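Local structure of putative isomerase (Streptomyces coelicolor A3, 2OQH) at residues E31-V36 / W47-W52; V8-V13 / P55-V60. The protein probably acts on sugar acids as a member of the mandelate racemase/muconate lactonizing enzyme family of the enolase superfamily, possibly as a D-glucarate dehydratase. All blocks are in the same frame, centred on the assembly; numbering follows the deposited sequence.

Overall arrangement
Both contacts build the N-terminal capping domain that enolase-superfamily enzymes carry beside their TIM barrel, and their centres lie 8 Å apart. Contact 1 is the more buried: it pairs strands 31-40 and 45-51 of the three-stranded antiparallel sheet through backbone hydrogen bonds and an arginine-glutamate salt bridge that faces the loop and helix start around L302 and A305. Contact 2 lies farther out, about 20 Å from the centre of the chain, is partly buried and wholly apolar, and sets helix 54-63 against strand 5-15. Strand 31-40 links them, being hydrogen-bonded to strand 5-15 as well, so that T34 of contact 1 touches V10 of contact 2 on the helix-covered face.

Contact 1: E31-V36 / W47-W52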
ATOM      1  N   GLU A  31      10.312 -10.524   6.914  1.00 26.76           N
ATOM      2  CA  GLU A  31       8.911 -10.381   6.539  1.00 26.23           C
ATOM      3  C   GLU A  31       8.328 -11.644   5.894  1.00 25.82           C
ATOM      4  O   GLU A  31       9.022 -12.383   5.189  1.00 25.77           O
ATOM      5  CB  GLU A  31       8.772  -9.195   5.590  1.00 26.60           C
ATOM      6  CG  GLU A  31       7.374  -8.946   5.091  1.00 29.00           C
ATOM      7  CD  GLU A  31       7.308  -7.721   4.219  1.00 30.05           C
ATOM      8  OE1 GLU A  31       7.103  -6.606   4.756  1.00 31.75           O
ATOM      9  OE2 GLU A  31       7.483  -7.876   2.993  1.00 30.71           O
ATOM     10  N   THR A  32       7.044 -11.885   6.138  1.00 24.95           N
ATOM     11  CA  THR A  32       6.377 -13.052   5.582  1.00 24.19           C
ATOM     12  C   THR A  32       5.334 -12.632   4.545  1.00 24.71           C
ATOM     13  O   THR A  32       4.564 -11.701   4.777  1.00 25.96           O
ATOM     14  CB  THR A  32       5.706 -13.877   6.709  1.00 24.13           C
ATOM     15  OG1 THR A  32       6.716 -14.399   7.587  1.00 23.99           O
ATOM     16  CG2 THR A  32       4.916 -15.030   6.131  1.00 23.17           C
ATOM     17  N   ARG A  33       5.320 -13.321   3.403  1.00 23.76           N
ATOM     18  CA  ARG A  33       4.383 -13.027   2.323  1.00 23.65           C
ATOM     19  C   ARG A  33       3.869 -14.311   1.669  1.00 23.05           C
ATOM     20  O   ARG A  33       4.554 -15.335   1.666  1.00 23.35           O
ATOM     21  CB  ARG A  33       5.063 -12.173   1.243  1.00 22.64           C
ATOM     22  CG  ARG A  33       5.747 -10.915   1.759  1.00 23.36           C
ATOM     23  CD  ARG A  33       4.745  -9.855   2.179  1.00 23.46           C
ATOM     24  NE  ARG A  33       3.978  -9.348   1.044  1.00 24.54           N
ATOM     25  CZ  ARG A  33       3.161  -8.299   1.106  1.00 25.21           C
ATOM     26  NH1 ARG A  33       3.004  -7.646   2.250  1.00 26.45           N
ATOM     27  NH2 ARG A  33       2.504  -7.896   0.027  1.00 25.20           N
ATOM     28  N   THR A  34       2.664 -14.245   1.112  1.00 21.46           N
ATOM     29  CA  THR A  34       2.065 -15.382   0.426  1.00 20.29           C
ATOM     30  C   THR A  34       2.167 -15.131  -1.078  1.00 21.67           C
ATOM     31  O   THR A  34       1.775 -14.067  -1.562  1.00 22.18           O
ATOM     32  CB  THR A  34       0.572 -15.554   0.802  1.00 20.41           C
ATOM     33  OG1 THR A  34       0.463 -16.008   2.156  1.00 19.00           O
ATOM     34  CG2 THR A  34      -0.106 -16.563  -0.126  1.00 18.25           C
ATOM     35  N   VAL A  35       2.706 -16.101  -1.814  1.00 21.05           N
ATOM     36  CA  VAL A  35       2.846 -15.970  -3.263  1.00 21.03           C
ATOM     37  C   VAL A  35       1.945 -16.978  -3.964  1.00 21.22           C
ATOM     38  O   VAL A  35       1.841 -18.132  -3.543  1.00 21.16           O
ATOM     39  CB  VAL A  35       4.297 -16.215  -3.716  1.00 22.08           C
ATOM     40  CG1 VAL A  35       4.419 -15.964  -5.208  1.00 22.72           C
ATOM     41  CG2 VAL A  35       5.242 -15.306  -2.946  1.00 20.73           C
ATOM     42  N   VAL A  36       1.299 -16.540  -5.037  1.00 20.51           N
ATOM     43  CA  VAL A  36       0.387 -17.404  -5.779  1.00 20.30           C
ATOM     44  C   VAL A  36       0.750 -17.458  -7.256  1.00 20.15           C
ATOM     45  O   VAL A  36       1.204 -16.462  -7.818  1.00 20.38           O
ATOM     46  CB  VAL A  36      -1.069 -16.888  -5.651  1.00 20.32           C
ATOM     47  CG1 VAL A  36      -2.011 -17.738  -6.495  1.00 20.23           C
ATOM     48  CG2 VAL A  36      -1.491 -16.890  -4.185  1.00 19.82           C
ATOM     49  N   TRP A  47       1.616 -14.449 -11.656  1.00 18.49           N
ATOM     50  CA  TRP A  47       2.084 -14.439 -10.275  1.00 18.21           C
ATOM     51  C   TRP A  47       1.496 -13.303  -9.462  1.00 18.98           C
ATOM     52  O   TRP A  47       1.261 -12.207  -9.976  1.00 18.95           O
ATOM     53  CB  TRP A  47       3.609 -14.334 -10.221  1.00 18.15           C
ATOM     54  CG  TRP A  47       4.298 -15.531 -10.783  1.00 18.66           C
ATOM     55  CD1 TRP A  47       4.559 -15.784 -12.093  1.00 18.04           C
ATOM     56  CD2 TRP A  47       4.765 -16.672 -10.049  1.00 18.84           C
ATOM     57  NE1 TRP A  47       5.164 -17.011 -12.227  1.00 19.91           N
ATOM     58  CE2 TRP A  47       5.303 -17.578 -10.986  1.00 19.83           C
ATOM     59  CE3 TRP A  47       4.783 -17.014  -8.688  1.00 19.30           C
ATOM     60  CZ2 TRP A  47       5.853 -18.813 -10.607  1.00 20.47           C
ATOM     61  CZ3 TRP A  47       5.331 -18.247  -8.307  1.00 20.11           C
ATOM     62  CH2 TRP A  47       5.858 -19.128  -9.267  1.00 20.41           C
ATOM     63  N   GLY A  48       1.272 -13.578  -8.183  1.00 19.89           N
ATOM     64  CA  GLY A  48       0.724 -12.580  -7.284  1.00 20.42           C
ATOM     65  C   GLY A  48       1.364 -12.735  -5.921  1.00 21.45           C
ATOM     66  O   GLY A  48       1.790 -13.830  -5.549  1.00 21.98           O
ATOM     67  N   GLU A  49       1.437 -11.639  -5.177  1.00 20.73           N
ATOM     68  CA  GLU A  49       2.031 -11.651  -3.852  1.00 20.98           C
ATOM     69  C   GLU A  49       1.131 -10.836  -2.941  1.00 21.72           C
ATOM     70  O   GLU A  49       0.629  -9.781  -3.340  1.00 21.63           O
ATOM     71  CB  GLU A  49       3.422 -11.018  -3.890  1.00 20.01           C
ATOM     72  CG  GLU A  49       4.085 -10.863  -2.533  1.00 19.00           C
ATOM     73  CD  GLU A  49       4.987  -9.638  -2.465  1.00 19.53           C
ATOM     74  OE1 GLU A  49       5.672  -9.335  -3.466  1.00 17.90           O
ATOM     75  OE2 GLU A  49       5.018  -8.980  -1.402  1.00 20.89           O
ATOM     76  N   THR A  50       0.918 -11.320  -1.724  1.00 21.47           N
ATOM     77  CA  THR A  50       0.068 -10.598  -0.794  1.00 21.60           C
ATOM     78  C   THR A  50       0.627 -10.741   0.619  1.00 22.43           C
ATOM     79  O   THR A  50       1.628 -11.418   0.831  1.00 22.93           O
ATOM     80  CB  THR A  50      -1.392 -11.107  -0.880  1.00 20.94           C
ATOM     81  OG1 THR A  50      -2.261 -10.180  -0.219  1.00 21.77           O
ATOM     82  CG2 THR A  50      -1.531 -12.480  -0.241  1.00 19.80           C
HETATM   83  N   MSE A  51      -0.027 -10.110   1.586  1.00 22.93           N
HETATM   84  CA  MSE A  51       0.437 -10.128   2.967  1.00 22.60           C
HETATM   85  C   MSE A  51       0.268 -11.433   3.745  1.00 21.49           C
HETATM   86  O   MSE A  51      -0.494 -12.323   3.362  1.00 19.12           O
HETATM   87  CB  MSE A  51      -0.255  -9.010   3.734  1.00 26.17           C
HETATM   88  CG  MSE A  51      -1.671  -9.355   4.138  1.00 31.86           C
HETATM   89 SE   MSE A  51      -2.607  -7.848   4.876  1.00 47.06          SE
HETATM   90  CE  MSE A  51      -1.730  -7.692   6.586  1.00 36.43           C
ATOM     91  N   TRP A  52       1.002 -11.513   4.853  1.00 20.73           N
ATOM     92  CA  TRP A  52       0.990 -12.646   5.774  1.00 22.07           C
ATOM     93  C   TRP A  52       1.222 -14.019   5.171  1.00 22.48           C
ATOM     94  O   TRP A  52       1.392 -14.160   3.962  1.00 23.04           O
ATOM     95  CB  TRP A  52      -0.312 -12.631   6.575  1.00 21.38           C
ATOM     96  CG  TRP A  52      -0.381 -11.485   7.541  1.00 20.70           C
ATOM     97  CD1 TRP A  52       0.189 -10.250   7.392  1.00 20.69           C
ATOM     98  CD2 TRP A  52      -1.096 -11.445   8.782  1.00 20.95           C
ATOM     99  NE1 TRP A  52      -0.129  -9.450   8.460  1.00 19.43           N
ATOM    100  CE2 TRP A  52      -0.918 -10.157   9.327  1.00 20.36           C
ATOM    101  CE3 TRP A  52      -1.876 -12.374   9.484  1.00 21.80           C
ATOM    102  CZ2 TRP A  52      -1.490  -9.771  10.545  1.00 19.79           C
ATOM    103  CZ3 TRP A  52      -2.447 -11.987  10.699  1.00 22.18           C
ATOM    104  CH2 TRP A  52      -2.250 -10.699  11.211  1.00 21.22           C
TER
HETATM  105  O   HOH W   1       3.312  -9.163   5.101  1.00 28.71           O
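Four backbone bonds pair segments 31-36 and 47-52 as an antiparallel hairpin, T34 with T50 and V36 with G48 being hydrogen-bonded pairs. The straightest, V36 N to G48 O, has an angle of 168° at the hydrogen. T34 OG1, beside its own backbone N, donates to W52 O at 2.7 Å. One water donates to T32 O, accepts from R33 NH1 and, weakly, from W52 N, bridging the two segments. On the face of V35 and E49, V35 CG1 meets the edge of the W47 ring at CE3 (3.7 Å). The charged pair lies on this face too. R33, bent at chi2 and chi3, folds back so that NE reaches E49 OE2 at 2.7 Å in a salt bridge whose hydrogen bond is weak, the guanidinium and carboxylate planes being 82° apart. The backbone of T50 and M51 covers one guanidinium face. An alanine in place of R33 would probably cost the buried E49 carboxylate this counter-charge and the T50-M51 backbone the guanidinium packed against it. E49 OE2 also accepts from L302 N and OE1 from A305 N, tying the hairpin to the barrel side, and the arginine and these N-H donors are likely to keep the carboxylate ionised.

Contact 2: V8-V13 / P55-V60; sequences VDVWVV and PVAAIV
V10 carries most of this strand-to-helix packing, and its two methyl branches meet different residues of helix 54-63. Its CB leaves the strand toward the helix, and chi1 of -165° sets CG1 anti to the backbone N and CG2 anti to the carbonyl carbon. CG1 rests against A57, 3.9 Å from the methyl CB and 4.0 Å from CA, so it reaches the helix backbone itself where the side chain is small. V10 CG2 lies 3.5 Å from V60 CG1 and 3.9 Å from V60 CB; the two valines cross obliquely. The V10 side chain thus spans A57 and V60, residues one turn apart on the same face of the helix. Strand and helix run almost exactly antiparallel, at 179°, with their axes 8.6 Å apart. This is the sheet-and-helix layer of the N-terminal capping domain in the mandelate racemase and muconate lactonizing enzyme family: the three-stranded meander is followed directly by helix 54-63, which folds back over it. V8 and V12 extend the same apolar row. V12 CG2, anti to the carbonyl carbon, presses on A57 CB at 3.4 Å, tighter than usual for two carbons, whereas V8 CG1 only grazes V60 CG1 at 4.5 Å. A57 CB is thus touched by both V10 and V12, and the short alanine is consistent with the close approach at this level, where the CA atoms of V10 and A57 are 6.4 Å apart. No hydrogen bond joins the segments, although V10 O accepts one from R61 NH2, just beyond V60. W11 points away from the helix, and its ring meets that of W47 with planes about 20° apart.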
ATOM      1  N   VAL A   8      -3.491 -23.639  -9.480  1.00 23.08           N
ATOM      2  CA  VAL A   8      -3.367 -22.506  -8.572  1.00 23.55           C
ATOM      3  C   VAL A   8      -2.500 -23.011  -7.428  1.00 24.15           C
ATOM      4  O   VAL A   8      -2.958 -23.805  -6.601  1.00 25.80           O
ATOM      5  CB  VAL A   8      -4.733 -22.072  -7.984  1.00 23.01           C
ATOM      6  CG1 VAL A   8      -4.536 -20.867  -7.077  1.00 24.36           C
ATOM      7  CG2 VAL A   8      -5.709 -21.741  -9.104  1.00 21.86           C
ATOM      8  N   ASP A   9      -1.246 -22.570  -7.389  1.00 24.34           N
ATOM      9  CA  ASP A   9      -0.323 -23.001  -6.344  1.00 23.91           C
ATOM     10  C   ASP A   9       0.035 -21.866  -5.399  1.00 24.21           C
ATOM     11  O   ASP A   9       0.238 -20.724  -5.827  1.00 24.52           O
ATOM     12  CB  ASP A   9       0.931 -23.580  -6.987  1.00 25.27           C
ATOM     13  CG  ASP A   9       0.641 -24.849  -7.756  1.00 25.95           C
ATOM     14  OD1 ASP A   9       0.197 -25.826  -7.114  1.00 29.71           O
ATOM     15  OD2 ASP A   9       0.838 -24.867  -8.987  1.00 26.76           O
ATOM     16  N   VAL A  10       0.125 -22.188  -4.116  1.00 23.70           N
ATOM     17  CA  VAL A  10       0.410 -21.179  -3.108  1.00 23.37           C
ATOM     18  C   VAL A  10       1.624 -21.504  -2.250  1.00 24.34           C
ATOM     19  O   VAL A  10       1.783 -22.632  -1.782  1.00 24.90           O
ATOM     20  CB  VAL A  10      -0.810 -20.996  -2.174  1.00 23.03           C
ATOM     21  CG1 VAL A  10      -0.662 -19.719  -1.364  1.00 21.17           C
ATOM     22  CG2 VAL A  10      -2.096 -20.978  -2.994  1.00 22.85           C
ATOM     23  N   TRP A  11       2.480 -20.504  -2.057  1.00 24.34           N
ATOM     24  CA  TRP A  11       3.678 -20.652  -1.235  1.00 23.48           C
ATOM     25  C   TRP A  11       3.666 -19.540  -0.201  1.00 23.25           C
ATOM     26  O   TRP A  11       3.154 -18.459  -0.460  1.00 22.12           O
ATOM     27  CB  TRP A  11       4.955 -20.472  -2.062  1.00 23.25           C
ATOM     28  CG  TRP A  11       5.258 -21.541  -3.075  1.00 24.21           C
ATOM     29  CD1 TRP A  11       6.015 -22.665  -2.885  1.00 22.96           C
ATOM     30  CD2 TRP A  11       4.862 -21.548  -4.453  1.00 24.41           C
ATOM     31  NE1 TRP A  11       6.120 -23.365  -4.068  1.00 24.05           N
ATOM     32  CE2 TRP A  11       5.421 -22.701  -5.045  1.00 24.65           C
ATOM     33  CE3 TRP A  11       4.090 -20.688  -5.248  1.00 25.44           C
ATOM     34  CZ2 TRP A  11       5.232 -23.016  -6.400  1.00 25.09           C
ATOM     35  CZ3 TRP A  11       3.903 -21.005  -6.600  1.00 25.07           C
ATOM     36  CH2 TRP A  11       4.471 -22.156  -7.156  1.00 25.17           C
ATOM     37  N   VAL A  12       4.220 -19.818   0.971  1.00 23.55           N
ATOM     38  CA  VAL A  12       4.346 -18.809   2.014  1.00 23.17           C
ATOM     39  C   VAL A  12       5.857 -18.677   2.146  1.00 24.38           C
ATOM     40  O   VAL A  12       6.563 -19.678   2.257  1.00 24.91           O
ATOM     41  CB  VAL A  12       3.743 -19.257   3.363  1.00 23.26           C
ATOM     42  CG1 VAL A  12       4.039 -18.213   4.434  1.00 22.96           C
ATOM     43  CG2 VAL A  12       2.239 -19.418   3.228  1.00 22.11           C
ATOM     44  N   VAL A  13       6.360 -17.452   2.108  1.00 23.18           N
ATOM     45  CA  VAL A  13       7.796 -17.241   2.182  1.00 23.33           C
ATOM     46  C   VAL A  13       8.209 -16.159   3.175  1.00 24.01           C
ATOM     47  O   VAL A  13       7.415 -15.276   3.517  1.00 23.96           O
ATOM     48  CB  VAL A  13       8.350 -16.863   0.798  1.00 22.45           C
ATOM     49  CG1 VAL A  13       8.007 -17.941  -0.217  1.00 21.95           C
ATOM     50  CG2 VAL A  13       7.759 -15.532   0.356  1.00 23.63           C
ATOM     51  N   PRO A  55      -2.441 -18.112   7.554  1.00 22.42           N
ATOM     52  CA  PRO A  55      -3.872 -17.845   7.357  1.00 21.93           C
ATOM     53  C   PRO A  55      -4.304 -17.372   5.956  1.00 21.97           C
ATOM     54  O   PRO A  55      -5.365 -17.770   5.462  1.00 21.42           O
ATOM     55  CB  PRO A  55      -4.188 -16.830   8.460  1.00 21.55           C
ATOM     56  CG  PRO A  55      -2.902 -16.086   8.614  1.00 22.95           C
ATOM     57  CD  PRO A  55      -1.855 -17.188   8.539  1.00 22.49           C
ATOM     58  N   VAL A  56      -3.495 -16.538   5.309  1.00 21.09           N
ATOM     59  CA  VAL A  56      -3.859 -16.051   3.982  1.00 20.97           C
ATOM     60  C   VAL A  56      -3.700 -17.163   2.958  1.00 21.71           C
ATOM     61  O   VAL A  56      -4.528 -17.315   2.053  1.00 21.28           O
ATOM     62  CB  VAL A  56      -2.999 -14.848   3.557  1.00 20.31           C
ATOM     63  CG1 VAL A  56      -3.396 -14.402   2.158  1.00 20.72           C
ATOM     64  CG2 VAL A  56      -3.187 -13.701   4.538  1.00 19.61           C
ATOM     65  N   ALA A  57      -2.630 -17.939   3.110  1.00 21.23           N
ATOM     66  CA  ALA A  57      -2.371 -19.050   2.211  1.00 21.32           C
ATOM     67  C   ALA A  57      -3.509 -20.064   2.323  1.00 21.00           C
ATOM     68  O   ALA A  57      -3.897 -20.675   1.333  1.00 21.97           O
ATOM     69  CB  ALA A  57      -1.047 -19.707   2.563  1.00 21.57           C
ATOM     70  N   ALA A  58      -4.057 -20.231   3.525  1.00 20.42           N
ATOM     71  CA  ALA A  58      -5.147 -21.185   3.723  1.00 20.75           C
ATOM     72  C   ALA A  58      -6.409 -20.774   2.964  1.00 21.30           C
ATOM     73  O   ALA A  58      -7.101 -21.615   2.391  1.00 21.92           O
ATOM     74  CB  ALA A  58      -5.460 -21.326   5.207  1.00 18.68           C
ATOM     75  N   ILE A  59      -6.703 -19.478   2.961  1.00 20.18           N
ATOM     76  CA  ILE A  59      -7.881 -18.963   2.272  1.00 19.22           C
ATOM     77  C   ILE A  59      -7.760 -19.169   0.764  1.00 19.65           C
ATOM     78  O   ILE A  59      -8.724 -19.563   0.104  1.00 20.26           O
ATOM     79  CB  ILE A  59      -8.081 -17.455   2.562  1.00 18.50           C
ATOM     80  CG1 ILE A  59      -8.256 -17.229   4.063  1.00 17.12           C
ATOM     81  CG2 ILE A  59      -9.310 -16.934   1.822  1.00 18.90           C
ATOM     82  CD1 ILE A  59      -8.314 -15.764   4.450  1.00 17.37           C
ATOM     83  N   VAL A  60      -6.576 -18.908   0.219  1.00 19.22           N
ATOM     84  CA  VAL A  60      -6.367 -19.070  -1.214  1.00 20.08           C
ATOM     85  C   VAL A  60      -6.577 -20.516  -1.638  1.00 21.52           C
ATOM     86  O   VAL A  60      -7.221 -20.788  -2.650  1.00 20.76           O
ATOM     87  CB  VAL A  60      -4.957 -18.649  -1.635  1.00 19.17           C
ATOM     88  CG1 VAL A  60      -4.815 -18.770  -3.149  1.00 18.11           C
ATOM     89  CG2 VAL A  60      -4.689 -17.226  -1.190  1.00 20.45           C
TER